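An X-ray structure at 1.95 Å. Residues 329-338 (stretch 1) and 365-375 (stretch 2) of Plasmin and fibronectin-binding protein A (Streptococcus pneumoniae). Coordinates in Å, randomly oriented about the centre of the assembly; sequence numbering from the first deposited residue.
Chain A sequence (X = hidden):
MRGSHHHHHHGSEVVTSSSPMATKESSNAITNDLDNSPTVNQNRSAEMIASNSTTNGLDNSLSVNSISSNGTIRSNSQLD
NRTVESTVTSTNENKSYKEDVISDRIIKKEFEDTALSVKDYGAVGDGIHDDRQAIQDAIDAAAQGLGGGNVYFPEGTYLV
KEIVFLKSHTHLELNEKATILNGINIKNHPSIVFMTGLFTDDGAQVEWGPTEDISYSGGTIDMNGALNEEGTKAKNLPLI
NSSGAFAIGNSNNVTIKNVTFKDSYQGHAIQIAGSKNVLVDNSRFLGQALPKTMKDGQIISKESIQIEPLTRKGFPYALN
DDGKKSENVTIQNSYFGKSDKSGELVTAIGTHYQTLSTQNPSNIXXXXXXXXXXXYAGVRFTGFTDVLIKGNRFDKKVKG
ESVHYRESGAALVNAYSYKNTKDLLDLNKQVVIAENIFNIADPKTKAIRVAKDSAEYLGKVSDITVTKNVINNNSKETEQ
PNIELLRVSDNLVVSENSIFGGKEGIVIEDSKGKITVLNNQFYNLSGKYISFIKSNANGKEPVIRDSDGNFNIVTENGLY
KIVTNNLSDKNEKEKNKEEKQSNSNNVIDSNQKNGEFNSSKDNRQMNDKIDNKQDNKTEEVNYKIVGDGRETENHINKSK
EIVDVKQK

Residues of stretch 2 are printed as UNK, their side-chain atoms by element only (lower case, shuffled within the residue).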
ATOM      1  N   VAL A 329       8.711  -7.162   5.524  1.00  8.98           N
ATOM      2  CA  VAL A 329       8.489  -5.737   5.326  1.00 10.80           C
ATOM      3  C   VAL A 329       7.385  -5.324   6.288  1.00 10.66           C
ATOM      4  O   VAL A 329       6.336  -5.962   6.348  1.00 11.19           O
ATOM      5  CB  VAL A 329       8.043  -5.423   3.883  1.00 11.20           C
ATOM      6  CG1 VAL A 329       7.902  -3.913   3.699  1.00 12.06           C
ATOM      7  CG2 VAL A 329       9.053  -5.989   2.891  1.00 11.90           C
ATOM      8  N   THR A 330       7.627  -4.260   7.046  1.00 10.86           N
ATOM      9  CA  THR A 330       6.647  -3.779   8.014  1.00 11.42           C
ATOM     10  C   THR A 330       6.428  -2.276   7.858  1.00 11.35           C
ATOM     11  O   THR A 330       7.381  -1.491   7.880  1.00 11.42           O
ATOM     12  CB  THR A 330       7.103  -4.028   9.487  1.00  9.71           C
ATOM     13  OG1 THR A 330       7.314  -5.425   9.712  1.00 10.86           O
ATOM     14  CG2 THR A 330       6.030  -3.533  10.472  1.00 10.41           C
ATOM     15  N   ILE A 331       5.169  -1.898   7.680  1.00 11.63           N
ATOM     16  CA  ILE A 331       4.778  -0.498   7.573  1.00 11.72           C
ATOM     17  C   ILE A 331       3.966  -0.328   8.850  1.00 10.99           C
ATOM     18  O   ILE A 331       3.012  -1.064   9.064  1.00 11.86           O
ATOM     19  CB  ILE A 331       3.853  -0.241   6.355  1.00 10.88           C
ATOM     20  CG1 ILE A 331       4.443  -0.885   5.097  1.00 10.92           C
ATOM     21  CG2 ILE A 331       3.694   1.266   6.135  1.00  7.77           C
ATOM     22  CD1 ILE A 331       5.806  -0.337   4.691  1.00 11.12           C
ATOM     23  N   GLN A 332       4.328   0.628   9.701  1.00 13.22           N
ATOM     24  CA  GLN A 332       3.595   0.786  10.954  1.00 12.32           C
ATOM     25  C   GLN A 332       3.565   2.196  11.511  1.00 13.38           C
ATOM     26  O   GLN A 332       4.426   3.011  11.203  1.00 12.45           O
ATOM     27  CB  GLN A 332       4.205  -0.127  12.017  1.00 14.45           C
ATOM     28  CG  GLN A 332       5.680   0.162  12.274  1.00 15.35           C
ATOM     29  CD  GLN A 332       6.244  -0.638  13.428  1.00 20.30           C
ATOM     30  OE1 GLN A 332       5.913  -1.812  13.607  1.00 21.36           O
ATOM     31  NE2 GLN A 332       7.110  -0.009  14.217  1.00 20.77           N
ATOM     32  N   ASN A 333       2.559   2.457  12.341  1.00 12.41           N
ATOM     33  CA  ASN A 333       2.389   3.742  13.017  1.00 15.04           C
ATOM     34  C   ASN A 333       2.494   4.956  12.110  1.00 15.53           C
ATOM     35  O   ASN A 333       2.937   6.026  12.539  1.00 14.73           O
ATOM     36  CB  ASN A 333       3.420   3.864  14.143  1.00 17.11           C
ATOM     37  CG  ASN A 333       3.512   2.602  14.985  1.00 18.91           C
ATOM     38  OD1 ASN A 333       2.494   2.013  15.348  1.00 17.10           O
ATOM     39  ND2 ASN A 333       4.736   2.183  15.302  1.00 17.30           N
ATOM     40  N   SER A 334       2.063   4.806  10.863  1.00 15.60           N
ATOM     41  CA  SER A 334       2.151   5.906   9.923  1.00 15.91           C
ATOM     42  C   SER A 334       0.799   6.430   9.484  1.00 16.92           C
ATOM     43  O   SER A 334      -0.212   5.739   9.574  1.00 18.45           O
ATOM     44  CB  SER A 334       2.983   5.480   8.712  1.00 14.28           C
ATOM     45  OG  SER A 334       4.302   5.158   9.119  1.00 13.07           O
ATOM     46  N   TYR A 335       0.796   7.666   9.005  1.00 18.29           N
ATOM     47  CA  TYR A 335      -0.426   8.315   8.567  1.00 17.92           C
ATOM     48  C   TYR A 335      -0.445   8.540   7.058  1.00 16.79           C
ATOM     49  O   TYR A 335       0.561   8.921   6.459  1.00 17.09           O
ATOM     50  CB  TYR A 335      -0.584   9.643   9.322  1.00 19.63           C
ATOM     51  CG  TYR A 335      -1.724  10.506   8.846  1.00 21.87           C
ATOM     52  CD1 TYR A 335      -1.596  11.288   7.698  1.00 21.84           C
ATOM     53  CD2 TYR A 335      -2.936  10.537   9.537  1.00 23.27           C
ATOM     54  CE1 TYR A 335      -2.644  12.078   7.248  1.00 23.94           C
ATOM     55  CE2 TYR A 335      -3.995  11.326   9.095  1.00 22.87           C
ATOM     56  CZ  TYR A 335      -3.842  12.092   7.948  1.00 23.89           C
ATOM     57  OH  TYR A 335      -4.884  12.858   7.485  1.00 23.29           O
ATOM     58  N   PHE A 336      -1.603   8.298   6.452  1.00 14.96           N
ATOM     59  CA  PHE A 336      -1.770   8.470   5.018  1.00 16.46           C
ATOM     60  C   PHE A 336      -2.983   9.345   4.738  1.00 16.77           C
ATOM     61  O   PHE A 336      -4.095   9.036   5.178  1.00 16.99           O
ATOM     62  CB  PHE A 336      -1.939   7.105   4.344  1.00 13.56           C
ATOM     63  CG  PHE A 336      -0.798   6.162   4.602  1.00 13.94           C
ATOM     64  CD1 PHE A 336      -0.641   5.559   5.853  1.00 13.30           C
ATOM     65  CD2 PHE A 336       0.134   5.887   3.603  1.00 12.77           C
ATOM     66  CE1 PHE A 336       0.427   4.698   6.099  1.00 14.99           C
ATOM     67  CE2 PHE A 336       1.210   5.025   3.841  1.00 13.16           C
ATOM     68  CZ  PHE A 336       1.355   4.431   5.090  1.00 12.73           C
ATOM     69  N   GLY A 337      -2.766  10.436   4.006  1.00 18.05           N
ATOM     70  CA  GLY A 337      -3.856  11.342   3.691  1.00 19.06           C
ATOM     71  C   GLY A 337      -3.524  12.303   2.564  1.00 20.29           C
ATOM     72  O   GLY A 337      -2.812  11.959   1.617  1.00 21.79           O
ATOM     73  N   LYS A 338      -4.041  13.521   2.662  1.00 21.80           N
ATOM     74  CA  LYS A 338      -3.785  14.524   1.637  1.00 22.46           C
ATOM     75  C   LYS A 338      -2.914  15.639   2.199  1.00 22.29           C
ATOM     76  O   LYS A 338      -2.599  15.650   3.389  1.00 22.46           O
ATOM     77  CB  LYS A 338      -5.110  15.106   1.135  1.00 22.83           C
ATOM     78  CG  LYS A 338      -5.827  16.000   2.149  1.00 24.10           C
ATOM     79  CD  LYS A 338      -7.073  16.620   1.536  1.00 25.96           C
ATOM     80  CE  LYS A 338      -7.670  17.704   2.434  1.00 27.49           C
ATOM     81  NZ  LYS A 338      -8.179  17.168   3.723  1.00 29.33           N
ATOM     82  N   UNK A 365       3.844  -7.020   7.199  1.00 12.03           N
ATOM     83  CA  UNK A 365       3.040  -6.570   8.324  1.00 13.07           C
ATOM     84  C   UNK A 365       2.665  -5.109   8.168  1.00 11.43           C
ATOM     85  O   UNK A 365       3.524  -4.260   7.961  1.00 13.76           O
ATOM     86  c   UNK A 365       3.809  -6.768   9.629  1.00 12.61           C
ATOM     87  c   UNK A 365       5.215  -9.814  11.525  1.00 19.60           C
ATOM     88  c   UNK A 365       4.979  -8.349  11.196  1.00 18.44           C
ATOM     89  c   UNK A 365       4.149  -8.214   9.918  1.00 15.47           C
ATOM     90  n   UNK A 365       6.229  -9.978  12.600  1.00 27.46           N
ATOM     91  N   UNK A 366       1.374  -4.826   8.268  1.00 10.60           N
ATOM     92  CA  UNK A 366       0.864  -3.466   8.134  1.00 13.25           C
ATOM     93  C   UNK A 366       0.168  -3.233   9.458  1.00 13.40           C
ATOM     94  O   UNK A 366      -0.944  -3.713   9.675  1.00 13.07           O
ATOM     95  c   UNK A 366      -0.190  -3.837   4.420  1.00 18.46           C
ATOM     96  c   UNK A 366       0.663  -3.697   5.658  1.00 16.06           C
ATOM     97  c   UNK A 366      -0.777  -2.025   6.894  1.00 10.38           C
ATOM     98  c   UNK A 366      -0.114  -3.389   6.948  1.00 13.52           C
ATOM     99  N   UNK A 367       0.844  -2.488  10.330  1.00 14.37           N
ATOM    100  CA  UNK A 367       0.377  -2.273  11.689  1.00 13.44           C
ATOM    101  C   UNK A 367       0.113  -0.864  12.203  1.00 13.42           C
ATOM    102  O   UNK A 367       0.889   0.060  11.983  1.00 12.01           O
ATOM    103  c   UNK A 367       1.964  -4.269  12.208  1.00 13.27           C
ATOM    104  c   UNK A 367       3.142  -4.616  13.114  1.00 14.55           C
ATOM    105  c   UNK A 367       0.888  -5.353  12.283  1.00 12.86           C
ATOM    106  c   UNK A 367       1.384  -2.915  12.637  1.00 12.42           C
ATOM    107  N   UNK A 368      -0.992  -0.734  12.919  1.00 14.01           N
ATOM    108  CA  UNK A 368      -1.346   0.518  13.557  1.00 17.22           C
ATOM    109  C   UNK A 368      -1.165   1.783  12.712  1.00 16.92           C
ATOM    110  O   UNK A 368      -0.618   2.775  13.203  1.00 16.20           O
ATOM    111  c   UNK A 368      -0.661  -0.590  15.732  1.00 25.91           C
ATOM    112  c   UNK A 368      -0.518   0.631  14.840  1.00 19.86           C
ATOM    113  o   UNK A 368       0.269  -0.967  16.455  1.00 31.04           O
ATOM    114  n   UNK A 368      -1.835  -1.212  15.695  1.00 27.61           N
ATOM    115  N   UNK A 369      -1.602   1.750  11.453  1.00 16.94           N
ATOM    116  CA  UNK A 369      -1.504   2.927  10.584  1.00 17.28           C
ATOM    117  C   UNK A 369      -2.871   3.594  10.497  1.00 18.31           C
ATOM    118  O   UNK A 369      -3.891   2.977  10.818  1.00 19.28           O
ATOM    119  c   UNK A 369       0.241   1.823   9.113  1.00 15.21           C
ATOM    120  o   UNK A 369       0.301   0.596   8.937  1.00 16.07           O
ATOM    121  c   UNK A 369      -1.086   2.541   9.159  1.00 16.63           C
ATOM    122  n   UNK A 369       1.317   2.576   9.280  1.00 12.60           N
ATOM    123  N   UNK A 370      -2.890   4.849  10.055  1.00 17.18           N
ATOM    124  CA  UNK A 370      -4.144   5.579   9.879  1.00 17.30           C
ATOM    125  C   UNK A 370      -4.283   5.911   8.390  1.00 17.84           C
ATOM    126  O   UNK A 370      -3.538   6.729   7.855  1.00 17.87           O
ATOM    127  c   UNK A 370      -4.143   6.877  10.698  1.00 17.85           C
ATOM    128  c   UNK A 370      -5.425   7.649  10.609  1.00 21.48           C
ATOM    129  c   UNK A 370      -6.567   7.408   9.920  1.00 20.64           C
ATOM    130  c   UNK A 370      -6.849   9.277  11.035  1.00 21.36           C
ATOM    131  n   UNK A 370      -5.634   8.826  11.296  1.00 22.18           N
ATOM    132  n   UNK A 370      -7.436   8.436  10.203  1.00 21.53           N
ATOM    133  N   UNK A 371      -5.226   5.258   7.721  1.00 16.51           N
ATOM    134  CA  UNK A 371      -5.462   5.487   6.299  1.00 16.35           C
ATOM    135  C   UNK A 371      -6.642   6.451   6.237  1.00 18.07           C
ATOM    136  O   UNK A 371      -7.804   6.039   6.266  1.00 17.02           O
ATOM    137  c   UNK A 371      -3.493   3.316   5.072  1.00 16.52           C
ATOM    138  c   UNK A 371      -5.796   4.167   5.621  1.00 16.50           C
ATOM    139  c   UNK A 371      -2.466   2.364   5.184  1.00 16.50           C
ATOM    140  c   UNK A 371      -4.704   3.139   5.735  1.00 17.13           C
ATOM    141  c   UNK A 371      -2.658   1.227   5.967  1.00 15.51           C
ATOM    142  c   UNK A 371      -3.866   1.045   6.632  1.00 18.04           C
ATOM    143  c   UNK A 371      -4.883   2.002   6.513  1.00 16.05           C
ATOM    144  N   UNK A 372      -6.316   7.736   6.139  1.00 18.38           N
ATOM    145  CA  UNK A 372      -7.298   8.810   6.159  1.00 19.38           C
ATOM    146  C   UNK A 372      -7.947   9.230   4.843  1.00 19.75           C
ATOM    147  O   UNK A 372      -7.476  10.147   4.163  1.00 18.71           O
ATOM    148  o   UNK A 372      -7.262  11.957   8.070  1.00 21.98           O
ATOM    149  c   UNK A 372      -6.660  10.032   6.821  1.00 20.52           C
ATOM    150  c   UNK A 372      -7.682  10.988   7.406  1.00 23.36           C
ATOM    151  o   UNK A 372      -8.893  10.777   7.202  1.00 24.97           O
ATOM    152  N   UNK A 373      -9.041   8.558   4.503  1.00 20.40           N
ATOM    153  CA  UNK A 373      -9.813   8.864   3.301  1.00 22.11           C
ATOM    154  C   UNK A 373      -9.110   8.594   1.968  1.00 22.18           C
ATOM    155  O   UNK A 373      -9.050   9.477   1.108  1.00 23.80           O
ATOM    156  c   UNK A 373     -10.280  10.335   3.368  1.00 22.09           C
ATOM    157  o   UNK A 373     -12.433   9.842   2.417  1.00 22.30           O
ATOM    158  c   UNK A 373     -11.474  10.620   2.469  1.00 23.36           C
ATOM    159  n   UNK A 373     -11.431  11.754   1.767  1.00 23.10           N
ATOM    160  N   UNK A 374      -8.586   7.381   1.788  1.00 20.58           N
ATOM    161  CA  UNK A 374      -7.925   7.019   0.531  1.00 20.71           C
ATOM    162  C   UNK A 374      -8.996   6.961  -0.556  1.00 20.61           C
ATOM    163  O   UNK A 374     -10.159   6.678  -0.271  1.00 21.96           O
ATOM    164  s   UNK A 374      -5.177   6.427   2.491  1.00 16.89           S
ATOM    165  c   UNK A 374      -5.730   5.702   0.940  1.00 19.02           C
ATOM    166  c   UNK A 374      -5.256   8.217   2.086  1.00 20.37           C
ATOM    167  c   UNK A 374      -7.242   5.653   0.647  1.00 20.42           C
ATOM    168  N   UNK A 375      -8.605   7.228  -1.798  1.00 21.35           N
ATOM    169  CA  UNK A 375      -9.545   7.223  -2.915  1.00 21.02           C
ATOM    170  C   UNK A 375      -9.974   5.823  -3.353  1.00 21.50           C
ATOM    171  O   UNK A 375     -11.113   5.622  -3.786  1.00 22.08           O
ATOM    172  c   UNK A 375      -9.800   7.993  -5.349  1.00 20.85           C
ATOM    173  c   UNK A 375      -8.223   7.512  -7.516  1.00 19.87           C
ATOM    174  c   UNK A 375      -8.931   7.973  -4.105  1.00 19.71           C
ATOM    175  s   UNK A 375      -8.975   8.840  -6.732  1.00 20.15           S
TER
HETATM  176  O   HOH W   1       2.769  -1.017  15.812  1.00 40.24           O
HETATM  177  O   HOH W   2      -9.648  14.147   3.163  1.00 26.70           O

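Position 365 carries four carbons in a row ending in nitrogen. Its first carbon, CB, lies 3.8 Å from OG1 of Thr 330, and the rest leads away from stretch 1. This is Lys 365, whose aliphatic stem covers its neighbour while the charged end extends outward.

Position 366 has four carbons, forked at the first, with one arm two carbons long: Ile 366. Its side chain lies on the same buried face as Ile 331, where a branched hydrocarbon is at home.

At position 367 four carbons fork at the second, which defines Leu 367. It returns to the face of Thr 330 and Gln 332; its CD1 lies 4.1 Å from Thr 330 CG2 and 4.0 Å from Gln 332 OE1.

Position 368 has two carbons, the second bearing one oxygen and one nitrogen, an amide: Asn 368. Its phi/psi of 44/45° is left-handed, a conformation asparagine tolerates well, and Asn 333 matches it at 49/33°. One water donates to both Asn 333 OD1 (3.1 Å) and Asn 368 OD1 (2.6 Å).

Position 369 has the same composition, but is buried, its end reaching the turn of stretch 1 around Ser 334. It is Asn 369; a short amide can offer both a donor and an acceptor to the backbone where the strands are interrupted.

Position 370 shows one carbon, then a five-membered ring of three carbons and two nitrogens: His 370. The edge of Tyr 335 points toward its face, the planes at 85°, an arrangement that suits a flat ring.

Position 371 has one carbon and a six-carbon ring, hence Phe 371. Beside Phe 336 it fills the buried face, CD1 to CD1 at 3.7 Å, with the planes inclined at 35°.

Position 372 has two carbons, the second carrying two oxygens: Asp 372. Tyr 335 OH donates to its OD2 at 2.6 Å, a short bond well served by a carboxylate.

Position 373 is another two-carbon amide, Asn 373, again left-handed and without direct contact to stretch 1. Position 374 is unbranched, two carbons, sulfur and a carbon: Met 374, whose flexible chain brings SD within 3.8 Å of Phe 336 CB. Position 375 has the same pattern, Met 375, and is out of reach.

The contact is a parallel ladder. Lys 365 N donates to Val 329 O (2.8 Å), and Ile 331 N to Lys 365 O (2.9 Å); beyond the paired turns, Phe 336 N donates to His 370 O (2.9 Å), and Asp 372 N to Phe 336 O (2.7 Å). In this register Ile 331 pairs with Ile 366 and Phe 336 with Phe 371 on the buried face, while the other face carries more mixed pairs: Thr 330 with Lys 365, Gln 332 with Leu 367, and Tyr 335 with His 370.

Stretch 2 365-375: KILNNHFDNMM
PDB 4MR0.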